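Glucose-resistance amylase regulator (Weissella paramesenteroides ATCC 33313, PDB 4RK6) binds alpha-D-glucopyranose and, as a member of the LacI family, probably regulates transcription by recognising cis-regulatory DNA. Local coordinates at residues Ala105-Glu110 with Pro265-Ile270; Val15-Ile20 with Phe71-Asp76; Glu50-Gln55 with Pro78-Asp83; Ser116-Leu121 with Lys151-His156. All coordinates share one frame; numbering follows the deposited sequence.

In the fold
Contacts 1, 2 and 3 lie around one half of a two-lobed periplasmic-binding-protein-like fold, and contact 4 lies in the other. Contacts 1 and 2 are parallel strand pairs of the same sheet, their centres about 16 Å apart. Each carries a side chain near the bound glucose: Thr-107 is about 6 Å from the sugar and Leu-73 about 7 Å. Contact 3 joins the two helices before and after strand 69-72; it touches contact 2, with centres about 11 Å apart. Strand 104-108 of contact 1 runs on into helix 110-123 of contact 4, which brings the chain into the far lobe. The centres of contacts 3 and 4 are about 36 Å apart.

Contact 1: Ala105-Glu110 with Pro265-Ile270; sequences AVTSNE and PQIIYI
Asn-109 holds CG anti to its backbone N (chi1 -172°), and the turn at chi2 (-66°) then sets ND2 over the phenol ring of Tyr-269, whose own CG is anti to its carbonyl carbon. Asn-109 ND2 sits 3.4 Å above the ring plane of Tyr-269, over its centre, with the amide tipped 50° from the ring rather than lying flat on it. On the opposite face Ile-267 CG2 comes down nearer the rim, and Thr-107 CG2 runs beside the ring, 3.8 Å from Tyr-269 CE1. Asn-109 OD1 has a separate task: it caps helix 110-123 by accepting from Glu-112 N.

Behind these side chains is a parallel ladder, the place where strand 267-275 joins strand 104-108 in the sheet of this periplasmic-binding-protein-like fold. Ala-105 and Thr-107 each use both N-H and C=O, bonding in turn to Gln-266 O, Ile-268 N, Ile-268 O and Ile-270 N; the last of these, Ile-270 N to Thr-107 O, measures 2.8 Å. Past that rung a water takes over, accepting from Asn-109 N and donating to Ile-270 O. On the other face of the pair Val-106 CG1 meets Ile-270 CG1 at 3.6 Å, and Ile-270 also packs on helix 244-257. Ser-108 OG, on that face too, bonds Gln-242, a residue of the glucose pocket.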
loop_
_atom_site.group_PDB
_atom_site.type_symbol
_atom_site.label_atom_id
_atom_site.label_comp_id
_atom_site.label_asym_id
_atom_site.label_seq_id
_atom_site.Cartn_x
_atom_site.Cartn_y
_atom_site.Cartn_z
ATOM N N ALA A 105 -2.245 20.465 -14.891
ATOM C CA ALA A 105 -2.405 19.064 -14.501
ATOM C C ALA A 105 -1.293 18.267 -15.110
ATOM O O ALA A 105 -0.901 18.527 -16.227
ATOM C CB ALA A 105 -3.734 18.513 -14.977
ATOM N N VAL A 106 -0.849 17.245 -14.392
ATOM C CA VAL A 106 0.087 16.282 -14.954
ATOM C C VAL A 106 -0.536 14.898 -14.794
ATOM O O VAL A 106 -0.955 14.527 -13.672
ATOM C CB VAL A 106 1.441 16.310 -14.221
ATOM C CG1 VAL A 106 2.398 15.337 -14.904
ATOM C CG2 VAL A 106 2.011 17.728 -14.208
ATOM N N THR A 107 -0.603 14.164 -15.897
ATOM C CA THR A 107 -1.385 12.930 -15.942
ATOM C C THR A 107 -0.939 12.029 -17.074
ATOM O O THR A 107 -0.374 12.485 -18.086
ATOM C CB THR A 107 -2.904 13.260 -16.073
ATOM O OG1 THR A 107 -3.697 12.062 -16.040
ATOM C CG2 THR A 107 -3.200 13.999 -17.382
ATOM N N SER A 108 -1.195 10.731 -16.924
ATOM C CA SER A 108 -1.185 9.845 -18.075
ATOM C C SER A 108 -2.366 10.244 -18.945
ATOM O O SER A 108 -3.395 10.705 -18.428
ATOM C CB SER A 108 -1.316 8.373 -17.633
ATOM O OG SER A 108 -0.238 7.989 -16.765
ATOM N N ASN A 109 -2.251 10.023 -20.246
ATOM C CA ASN A 109 -3.348 10.297 -21.147
ATOM C C ASN A 109 -4.385 9.184 -21.112
ATOM O O ASN A 109 -4.141 8.086 -21.600
ATOM C CB ASN A 109 -2.846 10.503 -22.575
ATOM C CG ASN A 109 -3.936 10.984 -23.526
ATOM O OD1 ASN A 109 -4.904 10.285 -23.830
ATOM N ND2 ASN A 109 -3.748 12.194 -24.049
ATOM N N GLU A 110 -5.548 9.488 -20.552
ATOM C CA GLU A 110 -6.553 8.463 -20.267
ATOM C C GLU A 110 -7.084 7.774 -21.522
ATOM O O GLU A 110 -7.205 6.554 -21.547
ATOM C CB GLU A 110 -7.698 9.036 -19.425
ATOM C CG GLU A 110 -7.353 9.243 -17.961
ATOM C CD GLU A 110 -7.496 7.970 -17.125
ATOM O OE1 GLU A 110 -8.008 6.940 -17.628
ATOM O OE2 GLU A 110 -7.129 8.028 -15.948
ATOM N N PRO A 265 -2.577 28.049 -17.920
ATOM C CA PRO A 265 -2.642 26.670 -17.393
ATOM C C PRO A 265 -2.423 25.605 -18.475
ATOM O O PRO A 265 -2.908 25.772 -19.591
ATOM C CB PRO A 265 -4.076 26.569 -16.835
ATOM C CG PRO A 265 -4.680 27.940 -16.967
ATOM C CD PRO A 265 -3.929 28.610 -18.075
ATOM N N GLN A 266 -1.717 24.517 -18.156
ATOM C CA GLN A 266 -1.478 23.472 -19.159
ATOM C C GLN A 266 -1.756 22.052 -18.662
ATOM O O GLN A 266 -1.903 21.831 -17.483
ATOM C CB GLN A 266 -0.060 23.585 -19.718
ATOM C CG GLN A 266 1.068 23.647 -18.706
ATOM C CD GLN A 266 2.445 23.741 -19.369
ATOM O OE1 GLN A 266 3.318 24.479 -18.917
ATOM N NE2 GLN A 266 2.642 22.980 -20.441
ATOM N N ILE A 267 -1.881 21.117 -19.595
ATOM C CA ILE A 267 -1.965 19.700 -19.277
ATOM C C ILE A 267 -0.715 19.047 -19.853
ATOM O O ILE A 267 -0.443 19.173 -21.051
ATOM C CB ILE A 267 -3.218 19.043 -19.894
ATOM C CG1 ILE A 267 -4.485 19.684 -19.325
ATOM C CG2 ILE A 267 -3.236 17.551 -19.600
ATOM C CD1 ILE A 267 -5.771 19.160 -19.937
ATOM N N ILE A 268 0.045 18.368 -19.004
ATOM C CA ILE A 268 1.234 17.635 -19.457
ATOM C C ILE A 268 0.922 16.145 -19.337
ATOM O O ILE A 268 0.541 15.685 -18.262
ATOM C CB ILE A 268 2.456 18.005 -18.633
ATOM C CG1 ILE A 268 2.775 19.500 -18.831
ATOM C CG2 ILE A 268 3.649 17.160 -19.056
ATOM C CD1 ILE A 268 3.721 20.050 -17.795
ATOM N N TYR A 269 1.050 15.437 -20.457
ATOM C CA TYR A 269 0.789 14.006 -20.507
ATOM C C TYR A 269 2.095 13.263 -20.350
ATOM O O TYR A 269 3.087 13.578 -21.028
ATOM C CB TYR A 269 0.083 13.607 -21.806
ATOM C CG TYR A 269 -1.319 14.145 -21.923
ATOM C CD1 TYR A 269 -2.310 13.736 -21.046
ATOM C CD2 TYR A 269 -1.649 15.093 -22.893
ATOM C CE1 TYR A 269 -3.592 14.238 -21.128
ATOM C CE2 TYR A 269 -2.929 15.595 -22.992
ATOM C CZ TYR A 269 -3.894 15.163 -22.108
ATOM O OH TYR A 269 -5.162 15.656 -22.188
ATOM N N ILE A 270 2.086 12.290 -19.443
ATOM C CA ILE A 270 3.229 11.445 -19.181
ATOM C C ILE A 270 2.980 10.100 -19.884
ATOM O O ILE A 270 1.912 9.492 -19.733
ATOM C CB ILE A 270 3.443 11.280 -17.660
ATOM C CG1 ILE A 270 3.540 12.651 -16.974
ATOM C CG2 ILE A 270 4.660 10.397 -17.365
ATOM C CD1 ILE A 270 4.681 13.544 -17.432
HETATM O O HOH W 1 2.505 7.667 -16.930
HETATM O O HOH W 2 0.075 8.999 -21.570
#

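Contact 2: Val15-Ile20 with Phe71-Asp76; sequences VVVPLI and FMLSLD
Phe-71 O takes the N-H of Val-16 at 2.9 Å. The same oxygen receives a CA-H...O contact from Val-15, whose CA is 3.4 Å from Phe-71 O. The next rung is already weak: Leu-73 N reaches Val-16 O at 3.3 Å. The backbones are parting here, from a CA-CA separation of 4.6 Å between Val-15 and Phe-71 to 5.8 Å between Val-17 and Leu-73.

Strands 12-18 and 69-72 are neighbouring parallel strands of the sheet, and this is where they give way to loops at their C-terminal ends, the end that faces the sugar pocket in this type of fold. Val-15 and Phe-71 share one face, beneath Leu-32 of helix 24-39. Leu-73 turns back toward the partner strand: its CG, anti to the carbonyl carbon (chi1 -48°), lies 3.6 Å from Val-16 O, and its CD2 comes to 3.9 Å from Val-15 CG1. Val-16 and the selenomethionine Met-72 point together to the opposite face, lying side by side. A water lies among Val-16 O, Ser-74 N and Ser-74 OG, but its distances are suspiciously short and Ser-74 is poorly ordered, so its exact geometry is doubtful.

With one sound backbone bond, a weak second one, and apolar contacts from Val-15 to Leu-73 and from Val-16 to Met-72, polar pairing fades as the strands part while aliphatic contact continues.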
loop_
_atom_site.group_PDB
_atom_site.type_symbol
_atom_site.label_atom_id
_atom_site.label_comp_id
_atom_site.label_asym_id
_atom_site.label_seq_id
_atom_site.Cartn_x
_atom_site.Cartn_y
_atom_site.Cartn_z
ATOM N N VAL A 15 0.626 18.234 -0.210
ATOM C CA VAL A 15 0.005 17.249 -1.094
ATOM C C VAL A 15 -1.234 16.765 -0.383
ATOM O O VAL A 15 -1.169 16.463 0.798
ATOM C CB VAL A 15 0.917 16.044 -1.376
ATOM C CG1 VAL A 15 0.304 15.128 -2.428
ATOM C CG2 VAL A 15 2.282 16.508 -1.820
ATOM N N VAL A 16 -2.347 16.739 -1.099
ATOM C CA VAL A 16 -3.631 16.335 -0.530
ATOM C C VAL A 16 -3.944 14.976 -1.133
ATOM O O VAL A 16 -4.080 14.823 -2.343
ATOM C CB VAL A 16 -4.756 17.359 -0.815
ATOM C CG1 VAL A 16 -6.092 16.884 -0.239
ATOM C CG2 VAL A 16 -4.422 18.709 -0.216
ATOM N N VAL A 17 -4.037 13.982 -0.252
ATOM C CA VAL A 17 -4.272 12.586 -0.618
ATOM C C VAL A 17 -5.650 12.155 -0.086
ATOM O O VAL A 17 -5.995 12.464 1.050
ATOM C CB VAL A 17 -3.200 11.679 0.013
ATOM C CG1 VAL A 17 -3.348 10.231 -0.435
ATOM C CG2 VAL A 17 -1.805 12.208 -0.320
ATOM N N PRO A 18 -6.439 11.471 -0.910
ATOM C CA PRO A 18 -7.715 10.955 -0.382
ATOM C C PRO A 18 -7.506 9.872 0.679
ATOM O O PRO A 18 -6.538 9.106 0.608
ATOM C CB PRO A 18 -8.416 10.374 -1.616
ATOM C CG PRO A 18 -7.354 10.155 -2.630
ATOM C CD PRO A 18 -6.178 11.031 -2.294
ATOM N N LEU A 19 -8.389 9.817 1.673
ATOM C CA LEU A 19 -8.308 8.751 2.680
ATOM C C LEU A 19 -8.363 7.365 2.026
ATOM O O LEU A 19 -7.630 6.455 2.418
ATOM C CB LEU A 19 -9.417 8.874 3.728
ATOM C CG LEU A 19 -9.048 9.470 5.094
ATOM C CD1 LEU A 19 -10.208 9.224 6.045
ATOM C CD2 LEU A 19 -7.756 8.898 5.670
ATOM N N ILE A 20 -9.223 7.226 1.021
ATOM C CA ILE A 20 -9.383 5.980 0.274
ATOM C C ILE A 20 -8.612 6.056 -1.047
ATOM O O ILE A 20 -9.066 6.689 -2.008
ATOM C CB ILE A 20 -10.878 5.707 -0.015
ATOM C CG1 ILE A 20 -11.682 5.665 1.293
ATOM C CG2 ILE A 20 -11.049 4.405 -0.792
ATOM C CD1 ILE A 20 -13.166 5.906 1.105
ATOM N N PHE A 71 -0.486 20.128 -4.247
ATOM C CA PHE A 71 -0.666 19.126 -5.244
ATOM C C PHE A 71 -1.871 18.293 -4.882
ATOM O O PHE A 71 -1.938 17.766 -3.781
ATOM C CB PHE A 71 0.590 18.276 -5.355
ATOM C CG PHE A 71 1.769 19.079 -5.820
ATOM C CD1 PHE A 71 1.845 19.487 -7.146
ATOM C CD2 PHE A 71 2.715 19.537 -4.931
ATOM C CE1 PHE A 71 2.890 20.282 -7.585
ATOM C CE2 PHE A 71 3.766 20.324 -5.365
ATOM C CZ PHE A 71 3.849 20.700 -6.693
HETATM N N MSE A 72 -2.811 18.186 -5.816
HETATM C CA MSE A 72 -4.058 17.443 -5.602
HETATM C C MSE A 72 -4.029 16.132 -6.344
HETATM O O MSE A 72 -3.806 16.115 -7.543
HETATM C CB MSE A 72 -5.210 18.281 -6.153
HETATM C CG MSE A 72 -5.167 19.688 -5.591
HETATM SE SE MSE A 72 -5.799 19.666 -3.723
HETATM C CE MSE A 72 -5.946 21.611 -3.484
ATOM N N LEU A 73 -4.281 15.020 -5.647
ATOM C CA LEU A 73 -4.303 13.693 -6.286
ATOM C C LEU A 73 -5.722 13.177 -6.537
ATOM O O LEU A 73 -5.925 12.365 -7.432
ATOM C CB LEU A 73 -3.581 12.669 -5.422
ATOM C CG LEU A 73 -2.202 12.979 -4.855
ATOM C CD1 LEU A 73 -1.465 11.673 -4.592
ATOM C CD2 LEU A 73 -1.378 13.870 -5.764
ATOM N N SER A 74 -6.680 13.639 -5.732
ATOM C CA SER A 74 -8.063 13.162 -5.799
ATOM C C SER A 74 -8.778 13.727 -7.022
ATOM O O SER A 74 -8.292 14.664 -7.668
ATOM C CB SER A 74 -8.843 13.558 -4.533
ATOM O OG SER A 74 -8.146 13.242 -3.339
ATOM N N LEU A 75 -9.931 13.148 -7.342
ATOM C CA LEU A 75 -10.815 13.709 -8.357
ATOM C C LEU A 75 -11.943 14.484 -7.651
ATOM O O LEU A 75 -12.753 15.139 -8.307
ATOM C CB LEU A 75 -11.378 12.608 -9.260
ATOM N N ASP A 76 -11.935 14.458 -6.314
ATOM C CA ASP A 76 -13.072 14.841 -5.479
ATOM C C ASP A 76 -12.881 16.156 -4.683
ATOM O O ASP A 76 -13.586 16.406 -3.702
ATOM C CB ASP A 76 -13.345 13.686 -4.498
ATOM C CG ASP A 76 -14.809 13.293 -4.436
ATOM O OD1 ASP A 76 -15.687 14.151 -4.675
ATOM O OD2 ASP A 76 -15.083 12.110 -4.142
HETATM O O HOH W 3 -6.153 14.901 -3.663
#

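Contact 3: Glu50-Gln55 with Pro78-Asp83; sequences EDEDHQ and PSWMID
Trp-80 and Glu-52 make the polar link between two neighbouring helices: Trp-80 NE1 donates to Glu-52 OE1 at 2.9 Å, with 161° at the hydrogen. The oxygen lies in the indole plane, at the ring edge, whereas the indole N-H approaches from above the carboxylate plane, 48° out of it. Gln-55 C is also at the ring edge, 3.8 Å from Trp-80 CH2, and Gln-55 CB is near Trp-80 CZ2. The methyl of selenomethionine Met-81 adds to this, its CE resting 3.5 Å from Gln-55 O. Gln-55 and Pro-78 meet tip to tip, Gln-55 OE1 against Pro-78 CG at 3.5 Å.

These are the opening turns of helices 52-64 and 79-87, the connecting helices of two successive beta-alpha-beta units, the first leading into strand 69-72 and the second out of it. Gln-55 and Met-81 both also lie on Leu-48 of strand 42-48.

Two neighbours help to set these side chains in place. Trp-80 has CG between its backbone N and carbonyl carbon (chi1 59°), and its ring lies against Pro-78, whose CG is 3.5 Å above the indole plane toward the rim. Gln-55 NE2 is tied to Asp-49 O, which fixes the turn of the amide. Farther from the interface, Asp-51 is the N-cap of helix 52-64, its OD1 accepting from His-54 N at 3.0 Å and weakly from Asp-53 N. His-54 itself packs on Ile-37 of the second subunit.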
loop_
_atom_site.group_PDB
_atom_site.type_symbol
_atom_site.label_atom_id
_atom_site.label_comp_id
_atom_site.label_asym_id
_atom_site.label_seq_id
_atom_site.Cartn_x
_atom_site.Cartn_y
_atom_site.Cartn_z
ATOM N N GLU A 50 -14.540 12.891 3.067
ATOM C CA GLU A 50 -15.692 13.387 2.303
ATOM C C GLU A 50 -16.539 14.408 3.076
ATOM O O GLU A 50 -17.613 14.791 2.623
ATOM C CB GLU A 50 -16.566 12.198 1.867
ATOM C CG GLU A 50 -17.277 12.393 0.535
ATOM C CD GLU A 50 -16.335 12.314 -0.650
ATOM O OE1 GLU A 50 -15.650 11.280 -0.796
ATOM O OE2 GLU A 50 -16.287 13.283 -1.436
ATOM N N ASP A 51 -16.043 14.867 4.220
ATOM C CA ASP A 51 -16.810 15.709 5.129
ATOM C C ASP A 51 -16.380 17.138 4.922
ATOM O O ASP A 51 -15.257 17.503 5.262
ATOM C CB ASP A 51 -16.550 15.283 6.582
ATOM C CG ASP A 51 -17.314 16.121 7.602
ATOM O OD1 ASP A 51 -16.996 17.317 7.786
ATOM O OD2 ASP A 51 -18.228 15.574 8.252
ATOM N N GLU A 52 -17.271 17.956 4.379
ATOM C CA GLU A 52 -16.921 19.340 4.072
ATOM C C GLU A 52 -16.273 20.110 5.238
ATOM O O GLU A 52 -15.354 20.916 5.020
ATOM C CB GLU A 52 -18.142 20.097 3.526
ATOM C CG GLU A 52 -17.761 21.322 2.710
ATOM C CD GLU A 52 -18.719 21.579 1.569
ATOM O OE1 GLU A 52 -18.270 21.571 0.387
ATOM O OE2 GLU A 52 -19.918 21.773 1.871
ATOM N N ASP A 53 -16.720 19.872 6.470
ATOM C CA ASP A 53 -16.149 20.568 7.638
ATOM C C ASP A 53 -14.705 20.134 7.973
ATOM O O ASP A 53 -13.907 20.942 8.443
ATOM C CB ASP A 53 -17.032 20.382 8.880
ATOM C CG ASP A 53 -18.300 21.211 8.825
ATOM O OD1 ASP A 53 -19.020 21.142 7.810
ATOM O OD2 ASP A 53 -18.581 21.929 9.804
ATOM N N HIS A 54 -14.381 18.867 7.755
ATOM C CA HIS A 54 -13.005 18.407 7.939
ATOM C C HIS A 54 -12.140 18.955 6.812
ATOM O O HIS A 54 -10.985 19.312 7.028
ATOM C CB HIS A 54 -12.932 16.887 7.941
ATOM C CG HIS A 54 -13.716 16.248 9.045
ATOM N ND1 HIS A 54 -14.219 14.966 8.957
ATOM C CD2 HIS A 54 -14.105 16.724 10.252
ATOM C CE1 HIS A 54 -14.876 14.676 10.067
ATOM N NE2 HIS A 54 -14.823 15.726 10.869
ATOM N N GLN A 55 -12.714 19.024 5.612
ATOM C CA GLN A 55 -12.014 19.584 4.459
ATOM C C GLN A 55 -11.579 21.015 4.727
ATOM O O GLN A 55 -10.448 21.409 4.404
ATOM C CB GLN A 55 -12.885 19.487 3.206
ATOM C CG GLN A 55 -13.118 18.061 2.725
ATOM C CD GLN A 55 -14.083 17.985 1.557
ATOM O OE1 GLN A 55 -14.763 18.967 1.239
ATOM N NE2 GLN A 55 -14.159 16.815 0.914
ATOM N N PRO A 78 -13.249 19.883 -3.467
ATOM C CA PRO A 78 -14.269 20.914 -3.676
ATOM C C PRO A 78 -13.722 22.150 -4.391
ATOM O O PRO A 78 -12.595 22.581 -4.139
ATOM C CB PRO A 78 -14.704 21.275 -2.257
ATOM C CG PRO A 78 -13.565 20.870 -1.394
ATOM C CD PRO A 78 -13.054 19.619 -2.033
ATOM N N SER A 79 -14.531 22.729 -5.274
ATOM C CA SER A 79 -14.117 23.927 -6.001
ATOM C C SER A 79 -13.675 25.063 -5.101
ATOM O O SER A 79 -12.746 25.793 -5.452
ATOM C CB SER A 79 -15.250 24.391 -6.928
ATOM O OG SER A 79 -15.554 23.359 -7.859
ATOM N N TRP A 80 -14.340 25.238 -3.951
ATOM C CA TRP A 80 -14.014 26.325 -3.046
ATOM C C TRP A 80 -12.578 26.215 -2.507
ATOM O O TRP A 80 -11.975 27.229 -2.226
ATOM C CB TRP A 80 -15.029 26.474 -1.878
ATOM C CG TRP A 80 -15.192 25.259 -0.987
ATOM C CD1 TRP A 80 -16.225 24.363 -1.002
ATOM C CD2 TRP A 80 -14.303 24.830 0.058
ATOM N NE1 TRP A 80 -16.030 23.393 -0.043
ATOM C CE2 TRP A 80 -14.858 23.655 0.621
ATOM C CE3 TRP A 80 -13.097 25.326 0.573
ATOM C CZ2 TRP A 80 -14.241 22.962 1.673
ATOM C CZ3 TRP A 80 -12.476 24.632 1.615
ATOM C CH2 TRP A 80 -13.050 23.457 2.143
HETATM N N MSE A 81 -12.055 25.000 -2.366
HETATM C CA MSE A 81 -10.675 24.808 -1.874
HETATM C C MSE A 81 -9.679 25.265 -2.915
HETATM O O MSE A 81 -8.725 25.942 -2.594
HETATM C CB MSE A 81 -10.376 23.330 -1.498
HETATM C CG MSE A 81 -9.023 23.205 -0.786
HETATM SE SE MSE A 81 -8.756 21.288 -0.395
HETATM C CE MSE A 81 -10.199 21.191 0.923
ATOM N N ILE A 82 -9.921 24.895 -4.170
ATOM C CA ILE A 82 -9.060 25.299 -5.279
ATOM C C ILE A 82 -9.099 26.817 -5.378
ATOM O O ILE A 82 -8.058 27.473 -5.356
ATOM C CB ILE A 82 -9.498 24.655 -6.610
ATOM C CG1 ILE A 82 -9.281 23.140 -6.569
ATOM C CG2 ILE A 82 -8.731 25.267 -7.784
ATOM C CD1 ILE A 82 -10.025 22.384 -7.650
ATOM N N ASP A 83 -10.301 27.385 -5.441
ATOM C CA ASP A 83 -10.444 28.838 -5.463
ATOM C C ASP A 83 -9.784 29.544 -4.279
ATOM O O ASP A 83 -9.039 30.481 -4.485
ATOM C CB ASP A 83 -11.914 29.268 -5.558
ATOM C CG ASP A 83 -12.497 29.059 -6.943
ATOM O OD1 ASP A 83 -11.916 29.590 -7.926
ATOM O OD2 ASP A 83 -13.548 28.369 -7.044
#

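Contact 4: Ser116-Leu121 with Lys151-His156; sequences SIVDYL and KSMTDH
The imidazole of His-156 has Val-118 over one face and an oxygen at each nitrogen along its edge. Val-118 CG1 makes a CH-pi contact, 4.2 Å from the centroid of the His-156 ring. In the ring plane, His-156 NE2 donates to Asp-119 OD1 at 2.8 Å, nearly straight (168°), using the anti lone pair of that oxygen. Asp-119 has CG anti to its backbone N (chi1 -155°), which carries the carboxylate toward His-156, turned 50° from the ring. On the other nitrogen, His-156 ND1 gives to Ser-152 O at 2.7 Å. With a carbonyl oxygen facing one nitrogen and a carboxylate the other, both act as donors, which would be consistent with a protonated ring.

The contact joins helix 110-123 to the C-terminal end of helix 144-155, two helices of the second lobe with strand 129-132 between them in the chain. His-156 is the first residue to leave the helix, and its own N-H also reaches Ser-152 O, from the opposite face of that carbonyl to ND1. Val-118 CB presses against Ser-152 OG at 3.2 Å, a hydroxyl bonded to Asn-115 OD1, and selenomethionine Met-153 brings SE to 4.0 Å from Val-118 CG1. Val-118 also packs on Ile-194 of strand 192-195.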
loop_
_atom_site.group_PDB
_atom_site.type_symbol
_atom_site.label_atom_id
_atom_site.label_comp_id
_atom_site.label_asym_id
_atom_site.label_seq_id
_atom_site.Cartn_x
_atom_site.Cartn_y
_atom_site.Cartn_z
ATOM N N SER A 116 -5.108 1.877 -26.111
ATOM C CA SER A 116 -4.031 0.902 -26.274
ATOM C C SER A 116 -4.478 -0.481 -25.793
ATOM O O SER A 116 -4.132 -1.477 -26.363
ATOM C CB SER A 116 -2.745 1.344 -25.560
ATOM O OG SER A 116 -2.813 1.173 -24.150
ATOM N N ILE A 117 -5.263 -0.534 -24.731
ATOM C CA ILE A 117 -5.665 -1.827 -24.183
ATOM C C ILE A 117 -6.695 -2.482 -25.094
ATOM O O ILE A 117 -6.609 -3.648 -25.390
ATOM C CB ILE A 117 -6.252 -1.692 -22.760
ATOM C CG1 ILE A 117 -5.195 -1.130 -21.799
ATOM C CG2 ILE A 117 -6.800 -3.031 -22.296
ATOM C CD1 ILE A 117 -5.762 -0.703 -20.459
ATOM N N VAL A 118 -7.677 -1.700 -25.536
ATOM C CA VAL A 118 -8.717 -2.209 -26.408
ATOM C C VAL A 118 -8.096 -2.667 -27.721
ATOM O O VAL A 118 -8.413 -3.734 -28.226
ATOM C CB VAL A 118 -9.788 -1.125 -26.643
ATOM C CG1 VAL A 118 -10.714 -1.518 -27.786
ATOM C CG2 VAL A 118 -10.578 -0.877 -25.387
ATOM N N ASP A 119 -7.175 -1.875 -28.265
ATOM C CA ASP A 119 -6.504 -2.260 -29.505
ATOM C C ASP A 119 -5.778 -3.614 -29.395
ATOM O O ASP A 119 -5.870 -4.477 -30.272
ATOM C CB ASP A 119 -5.521 -1.177 -29.928
ATOM C CG ASP A 119 -5.270 -1.189 -31.407
ATOM O OD1 ASP A 119 -6.232 -1.023 -32.188
ATOM O OD2 ASP A 119 -4.111 -1.389 -31.788
ATOM N N TYR A 120 -5.062 -3.782 -28.293
ATOM C CA TYR A 120 -4.356 -5.020 -28.012
ATOM C C TYR A 120 -5.314 -6.190 -27.853
ATOM O O TYR A 120 -5.110 -7.255 -28.436
ATOM C CB TYR A 120 -3.493 -4.852 -26.742
ATOM C CG TYR A 120 -2.845 -6.116 -26.302
ATOM C CD1 TYR A 120 -1.942 -6.773 -27.123
ATOM C CD2 TYR A 120 -3.137 -6.672 -25.073
ATOM C CE1 TYR A 120 -1.334 -7.958 -26.722
ATOM C CE2 TYR A 120 -2.541 -7.849 -24.666
ATOM C CZ TYR A 120 -1.655 -8.490 -25.474
ATOM O OH TYR A 120 -1.087 -9.660 -25.020
ATOM N N LEU A 121 -6.363 -6.019 -27.057
ATOM C CA LEU A 121 -7.285 -7.123 -26.834
ATOM C C LEU A 121 -7.989 -7.555 -28.129
ATOM O O LEU A 121 -8.152 -8.742 -28.367
ATOM C CB LEU A 121 -8.323 -6.773 -25.771
ATOM C CG LEU A 121 -7.771 -6.761 -24.329
ATOM C CD1 LEU A 121 -8.825 -6.285 -23.347
ATOM C CD2 LEU A 121 -7.246 -8.113 -23.918
ATOM N N LYS A 151 -16.045 4.650 -26.132
ATOM C CA LYS A 151 -15.560 5.344 -27.339
ATOM C C LYS A 151 -14.597 4.458 -28.117
ATOM O O LYS A 151 -14.722 4.295 -29.327
ATOM C CB LYS A 151 -14.869 6.647 -26.958
ATOM C CG LYS A 151 -14.301 7.435 -28.149
ATOM C CD LYS A 151 -13.596 8.713 -27.713
ATOM C CE LYS A 151 -13.306 9.648 -28.887
ATOM N NZ LYS A 151 -12.778 8.962 -30.100
ATOM N N SER A 152 -13.646 3.847 -27.413
ATOM C CA SER A 152 -12.657 3.010 -28.077
ATOM C C SER A 152 -13.299 1.776 -28.734
ATOM O O SER A 152 -12.965 1.412 -29.862
ATOM C CB SER A 152 -11.546 2.590 -27.099
ATOM O OG SER A 152 -10.585 1.799 -27.776
HETATM N N MSE A 153 -14.220 1.135 -28.030
HETATM C CA MSE A 153 -14.869 -0.057 -28.538
HETATM C C MSE A 153 -15.657 0.310 -29.774
HETATM O O MSE A 153 -15.593 -0.389 -30.783
HETATM C CB MSE A 153 -15.783 -0.696 -27.498
HETATM C CG MSE A 153 -15.026 -1.295 -26.303
HETATM SE SE MSE A 153 -14.231 -3.012 -26.784
HETATM C CE MSE A 153 -15.834 -4.148 -26.674
ATOM N N THR A 154 -16.401 1.411 -29.704
ATOM C CA THR A 154 -17.189 1.832 -30.866
ATOM C C THR A 154 -16.304 2.358 -32.013
ATOM O O THR A 154 -16.627 2.103 -33.171
ATOM C CB THR A 154 -18.302 2.825 -30.473
ATOM O OG1 THR A 154 -17.744 3.981 -29.862
ATOM C CG2 THR A 154 -19.267 2.201 -29.501
ATOM N N ASP A 155 -15.178 3.027 -31.709
ATOM C CA ASP A 155 -14.175 3.420 -32.739
ATOM C C ASP A 155 -13.641 2.204 -33.517
ATOM O O ASP A 155 -13.247 2.320 -34.675
ATOM C CB ASP A 155 -12.960 4.124 -32.122
ATOM C CG ASP A 155 -13.229 5.567 -31.683
ATOM O OD1 ASP A 155 -14.230 6.193 -32.064
ATOM O OD2 ASP A 155 -12.386 6.097 -30.937
ATOM N N HIS A 156 -13.606 1.046 -32.858
ATOM C CA HIS A 156 -13.157 -0.225 -33.446
ATOM C C HIS A 156 -14.304 -1.024 -34.091
ATOM O O HIS A 156 -14.158 -2.218 -34.398
ATOM C CB HIS A 156 -12.468 -1.085 -32.358
ATOM C CG HIS A 156 -11.073 -0.652 -32.026
ATOM N ND1 HIS A 156 -10.791 0.362 -31.132
ATOM C CD2 HIS A 156 -9.875 -1.115 -32.460
ATOM C CE1 HIS A 156 -9.479 0.508 -31.034
ATOM N NE2 HIS A 156 -8.902 -0.371 -31.835
#